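Local coordinates for flavodoxin (Bacillus cereus, PDB 6FSG), which binds flavin mononucleotide and probably serves as a low-potential electron donor to a number of redox enzymes, at residues 3-8 and 32-37; 74-79 and 106-111; 115-120 and 140-145. All coordinates share one frame; numbering follows the deposited sequence. Where two conformers were deposited one is given.

Interaction 1 of 3, residues 3-8 and 32-37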
loop_
_atom_site.group_PDB
_atom_site.type_symbol
_atom_site.label_atom_id
_atom_site.label_comp_id
_atom_site.label_asym_id
_atom_site.label_seq_id
_atom_site.Cartn_x
_atom_site.Cartn_y
_atom_site.Cartn_z
ATOM N N LEU A 3 -6.420 -11.129 -2.644
ATOM C CA LEU A 3 -5.791 -9.909 -2.173
ATOM C C LEU A 3 -6.018 -8.772 -3.157
ATOM O O LEU A 3 -6.238 -8.985 -4.350
ATOM C CB LEU A 3 -4.284 -10.130 -2.004
ATOM C CG LEU A 3 -3.909 -11.378 -1.202
ATOM C CD1 LEU A 3 -2.407 -11.553 -1.244
ATOM C CD2 LEU A 3 -4.402 -11.347 0.241
ATOM N N VAL A 4 -5.951 -7.551 -2.638
ATOM C CA VAL A 4 -6.025 -6.349 -3.458
ATOM C C VAL A 4 -4.883 -5.414 -3.088
ATOM O O VAL A 4 -4.526 -5.277 -1.911
ATOM C CB VAL A 4 -7.400 -5.648 -3.331
ATOM C CG1 VAL A 4 -7.643 -5.118 -1.918
ATOM C CG2 VAL A 4 -7.544 -4.534 -4.388
ATOM N N MET A 5 -4.311 -4.774 -4.106
ATOM C CA MET A 5 -3.311 -3.730 -3.937
ATOM C C MET A 5 -3.801 -2.493 -4.677
ATOM O O MET A 5 -4.145 -2.570 -5.860
ATOM C CB MET A 5 -1.952 -4.158 -4.514
ATOM C CG MET A 5 -0.858 -3.102 -4.398
ATOM S SD MET A 5 0.697 -3.509 -5.209
ATOM C CE MET A 5 1.353 -4.766 -4.115
ATOM N N ILE A 6 -3.801 -1.352 -3.999
ATOM C CA ILE A 6 -4.131 -0.082 -4.632
ATOM C C ILE A 6 -2.961 0.858 -4.431
ATOM O O ILE A 6 -2.582 1.154 -3.290
ATOM C CB ILE A 6 -5.435 0.522 -4.095
ATOM C CG1 ILE A 6 -6.586 -0.431 -4.415
ATOM C CG2 ILE A 6 -5.663 1.909 -4.695
ATOM C CD1 ILE A 6 -7.873 -0.054 -3.777
ATOM N N PHE A 7 -2.396 1.338 -5.529
ATOM C CA PHE A 7 -1.202 2.174 -5.474
ATOM C C PHE A 7 -1.396 3.482 -6.233
ATOM O O PHE A 7 -2.214 3.589 -7.157
ATOM C CB PHE A 7 0.055 1.450 -6.007
ATOM C CG PHE A 7 0.094 1.367 -7.497
ATOM C CD1 PHE A 7 -0.563 0.344 -8.165
ATOM C CD2 PHE A 7 0.738 2.344 -8.239
ATOM C CE1 PHE A 7 -0.567 0.290 -9.558
ATOM C CE2 PHE A 7 0.746 2.292 -9.617
ATOM C CZ PHE A 7 0.094 1.267 -10.281
ATOM N N ALA A 8 -0.607 4.477 -5.821
ATOM C CA ALA A 8 -0.490 5.752 -6.513
ATOM C C ALA A 8 0.961 5.974 -6.902
ATOM O O ALA A 8 1.863 5.766 -6.083
ATOM C CB ALA A 8 -0.916 6.898 -5.605
ATOM N N ILE A 32 -3.886 -11.762 -6.506
ATOM C CA ILE A 32 -3.848 -10.342 -6.162
ATOM C C ILE A 32 -4.284 -9.498 -7.355
ATOM O O ILE A 32 -3.819 -9.701 -8.479
ATOM C CB ILE A 32 -2.469 -9.916 -5.606
ATOM C CG1 ILE A 32 -2.533 -8.480 -5.078
ATOM C CG2 ILE A 32 -1.363 -10.106 -6.646
ATOM C CD1 ILE A 32 -1.425 -8.138 -4.113
ATOM N N GLU A 33 -5.176 -8.545 -7.106
ATOM C CA GLU A 33 -5.626 -7.600 -8.120
ATOM C C GLU A 33 -4.960 -6.263 -7.819
ATOM O O GLU A 33 -5.157 -5.711 -6.734
ATOM C CB GLU A 33 -7.150 -7.462 -8.134
ATOM C CG GLU A 33 -7.629 -6.423 -9.139
ATOM C CD GLU A 33 -9.081 -6.589 -9.542
ATOM O OE1 GLU A 33 -9.409 -6.237 -10.696
ATOM O OE2 GLU A 33 -9.894 -7.074 -8.722
ATOM N N VAL A 34 -4.147 -5.775 -8.757
ATOM C CA VAL A 34 -3.350 -4.561 -8.595
ATOM C C VAL A 34 -4.065 -3.448 -9.352
ATOM O O VAL A 34 -4.305 -3.571 -10.559
ATOM C CB VAL A 34 -1.925 -4.752 -9.145
ATOM C CG1 VAL A 34 -1.106 -3.451 -9.021
ATOM C CG2 VAL A 34 -1.196 -5.896 -8.447
ATOM N N ILE A 35 -4.418 -2.377 -8.641
ATOM C CA ILE A 35 -5.219 -1.290 -9.186
ATOM C C ILE A 35 -4.515 0.039 -8.937
ATOM O O ILE A 35 -4.163 0.361 -7.799
ATOM C CB ILE A 35 -6.620 -1.260 -8.540
ATOM C CG1 ILE A 35 -7.337 -2.607 -8.679
ATOM C CG2 ILE A 35 -7.451 -0.140 -9.147
ATOM C CD1 ILE A 35 -8.547 -2.717 -7.790
ATOM N N ASP A 36 -4.355 0.828 -9.993
ATOM C CA ASP A 36 -3.854 2.197 -9.893
ATOM C C ASP A 36 -4.972 3.118 -9.403
ATOM O O ASP A 36 -6.100 3.065 -9.907
ATOM C CB ASP A 36 -3.393 2.620 -11.299
ATOM C CG ASP A 36 -2.592 3.909 -11.327
ATOM O OD1 ASP A 36 -2.852 4.833 -10.529
ATOM O OD2 ASP A 36 -1.717 4.012 -12.207
ATOM N N ILE A 37 -4.654 3.978 -8.427
ATOM C CA ILE A 37 -5.633 4.940 -7.919
ATOM C C ILE A 37 -6.190 5.832 -9.028
ATOM O O ILE A 37 -7.326 6.315 -8.929
ATOM C CB ILE A 37 -5.037 5.767 -6.759
ATOM C CG1 ILE A 37 -6.144 6.481 -5.977
ATOM C CG2 ILE A 37 -4.017 6.786 -7.291
ATOM C CD1 ILE A 37 -7.050 5.557 -5.194
#

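Interaction 2 of 3, residues 74-79 and 106-111. With GLC (alpha-D-glucopyranose), chain D.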
loop_
_atom_site.group_PDB
_atom_site.type_symbol
_atom_site.label_atom_id
_atom_site.label_comp_id
_atom_site.label_asym_id
_atom_site.label_seq_id
_atom_site.Cartn_x
_atom_site.Cartn_y
_atom_site.Cartn_z
ATOM N N ALA A 74 -13.772 8.003 1.761
ATOM C CA ALA A 74 -14.712 6.888 1.704
ATOM C C ALA A 74 -14.315 5.746 2.629
ATOM O O ALA A 74 -15.177 4.933 2.992
ATOM C CB ALA A 74 -14.855 6.417 0.251
ATOM N N MET A 75 -13.054 5.697 3.064
ATOM C CA MET A 75 -12.638 4.647 3.985
ATOM C C MET A 75 -13.305 4.788 5.348
ATOM O O MET A 75 -13.364 3.807 6.093
ATOM C CB MET A 75 -11.111 4.620 4.139
ATOM C CG MET A 75 -10.333 4.129 2.914
ATOM S SD MET A 75 -8.547 4.183 3.149
ATOM C CE MET A 75 -8.272 2.733 4.165
ATOM N N ASP A 76 -13.823 5.971 5.692
ATOM C CA ASP A 76 -14.510 6.113 6.974
ATOM C C ASP A 76 -15.819 5.329 7.051
ATOM O O ASP A 76 -16.386 5.230 8.144
ATOM C CB ASP A 76 -14.735 7.588 7.315
ATOM C CG ASP A 76 -13.446 8.288 7.696
ATOM O OD1 ASP A 76 -12.574 7.631 8.312
ATOM O OD2 ASP A 76 -13.298 9.478 7.364
ATOM N N SER A 77 -16.286 4.753 5.939
ATOM C CA SER A 77 -17.559 4.042 5.902
ATOM C C SER A 77 -17.412 2.537 5.691
ATOM O O SER A 77 -18.427 1.844 5.551
ATOM C CB SER A 77 -18.458 4.629 4.809
ATOM O OG SER A 77 -18.699 6.006 5.042
ATOM N N ILE A 78 -16.186 2.015 5.655
ATOM C CA ILE A 78 -15.949 0.595 5.393
ATOM C C ILE A 78 -15.504 -0.134 6.657
ATOM O O ILE A 78 -14.904 0.453 7.564
ATOM C CB ILE A 78 -14.943 0.385 4.225
ATOM C CG1 ILE A 78 -13.533 0.810 4.634
ATOM C CG2 ILE A 78 -15.425 1.130 2.978
ATOM C CD1 ILE A 78 -12.505 0.693 3.557
ATOM N N ASP A 79 -15.764 -1.447 6.679
ATOM C CA ASP A 79 -15.455 -2.331 7.804
ATOM C C ASP A 79 -14.375 -3.310 7.355
ATOM O O ASP A 79 -14.619 -4.160 6.491
ATOM C CB ASP A 79 -16.733 -3.051 8.241
ATOM C CG ASP A 79 -16.531 -3.978 9.425
ATOM O OD1 ASP A 79 -15.378 -4.226 9.838
ATOM O OD2 ASP A 79 -17.560 -4.464 9.936
ATOM N N ILE A 106 -1.651 3.857 7.008
ATOM C CA ILE A 106 -1.632 2.869 8.088
ATOM C C ILE A 106 -2.650 3.234 9.161
ATOM O O ILE A 106 -3.429 2.391 9.622
ATOM C CB ILE A 106 -0.209 2.698 8.662
ATOM C CG1 ILE A 106 0.663 1.884 7.685
ATOM C CG2 ILE A 106 -0.267 2.043 10.058
ATOM C CD1 ILE A 106 2.115 1.797 8.099
ATOM N N GLU A 107 -2.641 4.495 9.598
ATOM C CA GLU A 107 -3.575 4.928 10.634
ATOM C C GLU A 107 -5.021 4.653 10.235
ATOM O O GLU A 107 -5.826 4.201 11.059
ATOM C CB GLU A 107 -3.361 6.418 10.913
ATOM C CG GLU A 107 -4.311 7.064 11.898
ATOM C CD GLU A 107 -4.091 8.561 11.958
ATOM O OE1 GLU A 107 -4.555 9.287 11.051
ATOM O OE2 GLU A 107 -3.402 9.006 12.887
ATOM N N LYS A 108 -5.390 4.965 8.992
ATOM C CA LYS A 108 -6.780 4.781 8.572
ATOM C C LYS A 108 -7.157 3.302 8.539
ATOM O O LYS A 108 -8.248 2.921 8.977
ATOM C CB LYS A 108 -7.013 5.462 7.222
ATOM C CG LYS A 108 -8.481 5.506 6.768
ATOM C CD LYS A 108 -9.420 6.199 7.770
ATOM C CE LYS A 108 -9.053 7.669 7.973
ATOM N NZ LYS A 108 -10.010 8.347 8.884
ATOM N N LEU A 109 -6.257 2.448 8.052
ATOM C CA LEU A 109 -6.505 1.010 8.092
ATOM C C LEU A 109 -6.735 0.531 9.520
ATOM O O LEU A 109 -7.639 -0.272 9.769
ATOM C CB LEU A 109 -5.342 0.250 7.456
ATOM C CG LEU A 109 -5.186 0.403 5.935
ATOM C CD1 LEU A 109 -3.782 0.043 5.491
ATOM C CD2 LEU A 109 -6.215 -0.444 5.204
ATOM N N GLN A 110 -5.937 1.030 10.474
ATOM C CA GLN A 110 -6.122 0.662 11.875
ATOM C C GLN A 110 -7.499 1.071 12.366
ATOM O O GLN A 110 -8.171 0.305 13.070
ATOM C CB GLN A 110 -5.071 1.348 12.743
ATOM C CG GLN A 110 -3.639 0.973 12.459
ATOM C CD GLN A 110 -2.666 1.895 13.176
ATOM O OE1 GLN A 110 -3.039 2.984 13.627
ATOM N NE2 GLN A 110 -1.408 1.469 13.278
ATOM N N GLU A 111 -7.922 2.292 12.022
ATOM C CA GLU A 111 -9.203 2.800 12.490
ATOM C C GLU A 111 -10.356 1.941 12.001
ATOM O O GLU A 111 -11.374 1.835 12.684
ATOM C CB GLU A 111 -9.415 4.236 12.003
ATOM C CG GLU A 111 -8.570 5.269 12.709
ATOM C CD GLU A 111 -8.749 6.675 12.164
ATOM O OE1 GLU A 111 -9.595 6.885 11.266
ATOM O OE2 GLU A 111 -8.033 7.579 12.652
HETATM C C1 GLC D . -17.521 1.956 12.526
HETATM C C2 GLC D . -16.585 2.979 13.152
HETATM C C3 GLC D . -17.345 4.269 13.403
HETATM C C4 GLC D . -17.993 4.753 12.113
HETATM C C5 GLC D . -18.780 3.649 11.411
HETATM C C6 GLC D . -19.182 4.109 10.015
HETATM O O1 GLC D . -18.635 1.711 13.390
HETATM O O2 GLC D . -16.044 2.479 14.379
HETATM O O3 GLC D . -16.436 5.267 13.875
HETATM O O4 GLC D . -18.876 5.836 12.424
HETATM O O5 GLC D . -17.989 2.468 11.280
HETATM O O6 GLC D . -19.508 2.977 9.199
HETATM O O HOH W 1 -10.917 9.679 6.083
HETATM O O HOH W 2 -12.378 6.052 10.691
#

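Interaction 3 of 3, residues 115-120 and 140-145. With SO4 (sulfate ion), chain C.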
loop_
_atom_site.group_PDB
_atom_site.type_symbol
_atom_site.label_atom_id
_atom_site.label_comp_id
_atom_site.label_asym_id
_atom_site.label_seq_id
_atom_site.Cartn_x
_atom_site.Cartn_y
_atom_site.Cartn_z
ATOM N N ALA A 115 -5.948 -5.603 10.597
ATOM C CA ALA A 115 -4.734 -5.999 11.302
ATOM C C ALA A 115 -3.557 -5.599 10.415
ATOM O O ALA A 115 -3.319 -6.223 9.376
ATOM C CB ALA A 115 -4.733 -7.503 11.556
ATOM N N VAL A 116 -2.853 -4.535 10.787
ATOM C CA VAL A 116 -1.681 -4.100 10.034
ATOM C C VAL A 116 -0.521 -4.972 10.488
ATOM O O VAL A 116 -0.142 -4.953 11.665
ATOM C CB VAL A 116 -1.409 -2.605 10.248
ATOM C CG1 VAL A 116 -0.107 -2.184 9.592
ATOM C CG2 VAL A 116 -2.594 -1.788 9.720
ATOM N N VAL A 117 0.009 -5.783 9.567
ATOM C CA VAL A 117 0.894 -6.888 9.930
ATOM C C VAL A 117 2.366 -6.612 9.660
ATOM O O VAL A 117 3.217 -7.435 10.042
ATOM C CB VAL A 117 0.470 -8.214 9.259
ATOM C CG1 VAL A 117 -0.913 -8.625 9.737
ATOM C CG2 VAL A 117 0.496 -8.095 7.745
ATOM N N LEU A 118 2.689 -5.493 9.014
ATOM C CA LEU A 118 4.059 -5.091 8.748
ATOM C C LEU A 118 4.213 -3.618 9.091
ATOM O O LEU A 118 3.252 -2.845 9.009
ATOM C CB LEU A 118 4.432 -5.275 7.263
ATOM C CG LEU A 118 4.274 -6.681 6.694
ATOM C CD1 LEU A 118 4.536 -6.687 5.200
ATOM C CD2 LEU A 118 5.172 -7.703 7.384
ATOM N N GLU A 119 5.433 -3.226 9.454
ATOM C CA GLU A 119 5.777 -1.810 9.492
ATOM C C GLU A 119 5.668 -1.223 8.081
ATOM O O GLU A 119 5.803 -1.918 7.076
ATOM C CB GLU A 119 7.191 -1.633 10.062
ATOM C CG GLU A 119 7.329 -2.199 11.502
ATOM C CD GLU A 119 8.666 -1.943 12.176
ATOM O OE1 GLU A 119 9.642 -1.630 11.482
ATOM O OE2 GLU A 119 8.742 -2.084 13.416
ATOM N N GLY A 120 5.439 0.083 8.000
ATOM C CA GLY A 120 5.421 0.721 6.695
ATOM C C GLY A 120 6.783 0.632 6.025
ATOM O O GLY A 120 7.820 0.819 6.664
ATOM N N ALA A 140 6.937 -11.431 0.902
ATOM C CA ALA A 140 7.078 -12.733 1.547
ATOM C C ALA A 140 6.544 -12.709 2.973
ATOM O O ALA A 140 5.875 -13.652 3.407
ATOM C CB ALA A 140 8.550 -13.139 1.566
ATOM N N GLU A 141 6.836 -11.648 3.729
ATOM C CA GLU A 141 6.345 -11.572 5.103
ATOM C C GLU A 141 4.833 -11.365 5.136
ATOM O O GLU A 141 4.150 -11.893 6.024
ATOM C CB GLU A 141 7.082 -10.472 5.867
ATOM C CG GLU A 141 8.538 -10.811 6.169
ATOM C CD GLU A 141 8.649 -11.936 7.165
ATOM O OE1 GLU A 141 8.022 -11.811 8.234
ATOM O OE2 GLU A 141 9.324 -12.945 6.870
ATOM N N PHE A 142 4.294 -10.591 4.190
ATOM C CA PHE A 142 2.850 -10.392 4.147
ATOM C C PHE A 142 2.118 -11.724 3.998
ATOM O O PHE A 142 1.156 -12.010 4.724
ATOM C CB PHE A 142 2.468 -9.431 3.015
ATOM C CG PHE A 142 1.012 -9.054 3.029
ATOM C CD1 PHE A 142 0.538 -8.041 3.855
ATOM C CD2 PHE A 142 0.107 -9.737 2.248
ATOM C CE1 PHE A 142 -0.817 -7.719 3.892
ATOM C CE2 PHE A 142 -1.235 -9.401 2.264
ATOM C CZ PHE A 142 -1.695 -8.393 3.092
ATOM N N VAL A 143 2.573 -12.561 3.065
ATOM C CA VAL A 143 1.871 -13.813 2.804
ATOM C C VAL A 143 1.829 -14.683 4.054
ATOM O O VAL A 143 0.840 -15.385 4.297
ATOM C CB VAL A 143 2.510 -14.552 1.617
ATOM C CG1 VAL A 143 1.817 -15.882 1.381
ATOM C CG2 VAL A 143 2.430 -13.726 0.351
ATOM N N LYS A 144 2.901 -14.665 4.858
ATOM C CA LYS A 144 2.959 -15.524 6.041
ATOM C C LYS A 144 1.759 -15.317 6.963
ATOM O O LYS A 144 1.371 -16.238 7.689
ATOM C CB LYS A 144 4.238 -15.278 6.851
ATOM C CG LYS A 144 5.528 -15.717 6.185
ATOM C CD LYS A 144 6.710 -15.558 7.153
ATOM C CE LYS A 144 8.036 -15.905 6.489
ATOM N NZ LYS A 144 9.223 -15.635 7.363
ATOM N N HIS A 145 1.180 -14.113 6.974
ATOM C CA HIS A 145 0.049 -13.800 7.840
ATOM C C HIS A 145 -1.290 -14.260 7.283
ATOM O O HIS A 145 -2.292 -14.222 8.005
ATOM C CB HIS A 145 0.016 -12.293 8.090
ATOM C CG HIS A 145 1.098 -11.818 9.006
ATOM N ND1 HIS A 145 0.930 -11.750 10.371
ATOM C CD2 HIS A 145 2.363 -11.403 8.760
ATOM C CE1 HIS A 145 2.045 -11.313 10.929
ATOM N NE2 HIS A 145 2.929 -11.093 9.973
HETATM S S SO4 C . 8.172 -6.171 9.991
HETATM O O1 SO4 C . 9.293 -5.646 10.765
HETATM O O2 SO4 C . 8.631 -6.929 8.829
HETATM O O3 SO4 C . 7.394 -7.092 10.818
HETATM O O4 SO4 C . 7.325 -5.061 9.580
HETATM O O HOH W 3 5.122 -9.573 10.616
#

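Interaction 1 of 3, residues 3-8 and 32-37
The ring of Phe7, its CG set between the backbone N and the carbonyl carbon (chi1 76°), leans across to the neighbouring strand, where its CE1 lies 3.8 Å from Val34 CG1. The two strands, 2-7 and 31-36, are the two parallel strands of the first beta-alpha-beta unit of the flavodoxin fold, with helix 13-26 as the crossover. On the sheet face that carries Phe7, Met5 CB meets Ile32 CD1 at 4.0 Å, and Met5 SD lies 4.2 Å from Val34 CG1. Helix 13-26 covers this face, packing Ala18 and Ile21 on Met5 and Ala22 on Val34. On the other face Val4 CG2 touches Ile35 CD1 at 4.0 Å. Farther along, Phe71 of helix 69-74 packs against both Ile6 and Ile37.

Between the faces runs a ladder of five backbone hydrogen bonds in which Leu3, Met5 and Phe7 pair with Glu33, Ile35 and Ile37. Val4 and Ile6 bond instead to strand 51-55, so strand 2-7 is held along both edges.

The polar side chains lie on the edge strand, one on each face: Glu33 with Val4, Asp36 with Phe7. Glu33 sends OE2 to the hydroxyl of Tyr49. Asp36 lays its CA over one face of the Phe7 ring, 4.2 Å from the centroid and displaced toward the rim, a CH-pi contact; its carboxylate is turned 39° from the ring plane, and OD1 is taken by the backbone N of Met38. The last rung comes just before the FMN-binding residue Ser9: Ile37 N reaches Phe7 O at 2.8 Å with an N-H...O angle of 167°, while Ala8 CB presses on Ile37 CG2 at 3.5 Å.

Interaction 2 of 3, residues 74-79 and 106-111
The ammonium nitrogen of Lys108 is gripped by two carboxylates. From the loop after helix 69-74, Asp76 offers OD1 at 2.7 Å from Lys108 NZ, using the syn lone pair, the one on the side of its other oxygen. From one turn further along the lysine's own helix, Glu111 brings OE1 to 2.8 Å from the same NZ, again on the syn side but with the donor 23° out of the carboxylate plane. The result is a salt-bridge network of three residues, and the lysine charge should ease the repulsion between the two acids it joins.

Water completes it. One molecule donates both its protons, to Asp76 OD1 at 2.9 Å and to Glu111 OE1 at 3.0 Å, bridging the two acids. Another donates to Asp76 OD2 at 2.7 Å and accepts a weak bond from Lys108 NZ.

Lys108 does not reach out straight: bends at chi2 (57°) and chi3 (63°) curl the chain, and it crosses the Asp76 side chain at about a right angle. Its methylene part has apolar work as well. Met75 and Lys108 slide past each other in opposite directions, Met75 CE coming to 3.8 Å from Lys108 CG. The same methyl touches Leu109 CD2 at 3.9 Å.

A glucose molecule lies by Asp76 and Ser77, hydrogen-bonded to Arg112 NH2; the NE of the same arginine also donates to the carbonyl oxygen of Ile78. Inward, Leu109 packs on Leu80, on Ala85 and Val87 of strand 84-91 and on Val116 of strand 115-124. The contact thus ties the loop leading from helix 69-74 into strand 84-91 to the last turns of helix 100-111, which rests on the sheet.

Interaction 3 of 3, residues 115-120 and 140-145
Val117 puts its CB squarely over the His145 ring, 3.6 Å from the centroid and only 6° off the ring normal, a CH-pi contact near the C-terminal end of helix 129-144. Beyond CB the two methyls part. CG1, anti to the carbonyl carbon (chi1 -63°), lies near the ND1 side of the ring, 3.7 Å from His145 ND1. CG2 turns inward and meets Phe142 CD1 at 3.9 Å, where the valine and phenylalanine side chains cross at about a right angle.

Leu118 meets the helix one turn back, at Glu141 and Phe142. Its CD2 lies 3.7 Å from Glu141 CB, and its CD1 comes near Phe142 CB and lies at the edge of the ring, near its plane. The carboxylate of Glu141 looks elsewhere, OE2 accepting a hydrogen bond from Lys144 NZ as part of a salt bridge within the helix.

The polar side of the contact is bridged by water. One molecule lies in the plane of the His145 ring, 2.7 Å from NE2, and is also 2.9 Å from Val117 O, linking the ring to the backbone of the very residue that covers its face. Nearby a sulfate, probably from the crystallisation liquor, receives the backbone N-H of Glu119 at 2.6 Å from its O4.

Deeper in, Leu118 and Phe142 both rest on Ala86 of strand 84-91. Here the C-terminal helix is laid against the outermost strand, 115-124, where that strand is interrupted, a packing that belongs to the last strand and last helix of the flavodoxin alpha/beta sandwich.

In the fold
Interaction 1 is the core contact, two adjacent strands zipped by backbone bonds with apolar side chains on both faces. The other two concern the layers around the sheet. Interaction 2 is buried mostly through its methionine, lysine and leucine, yet adds charge and water at its Asp76 and Glu111 end, far from the flavin; interaction 3 is a surface contact of methyls against aromatic rings. Helix 100-111 of interaction 2 leads straight into strand 115-124 of interaction 3, where Ile106, Leu109 and Gln110 pack on Val116 or Gly120. Interactions 1 and 3 meet through Leu3 and Phe142, while interactions 1 and 2 stay about 8 Å apart at their nearest atoms.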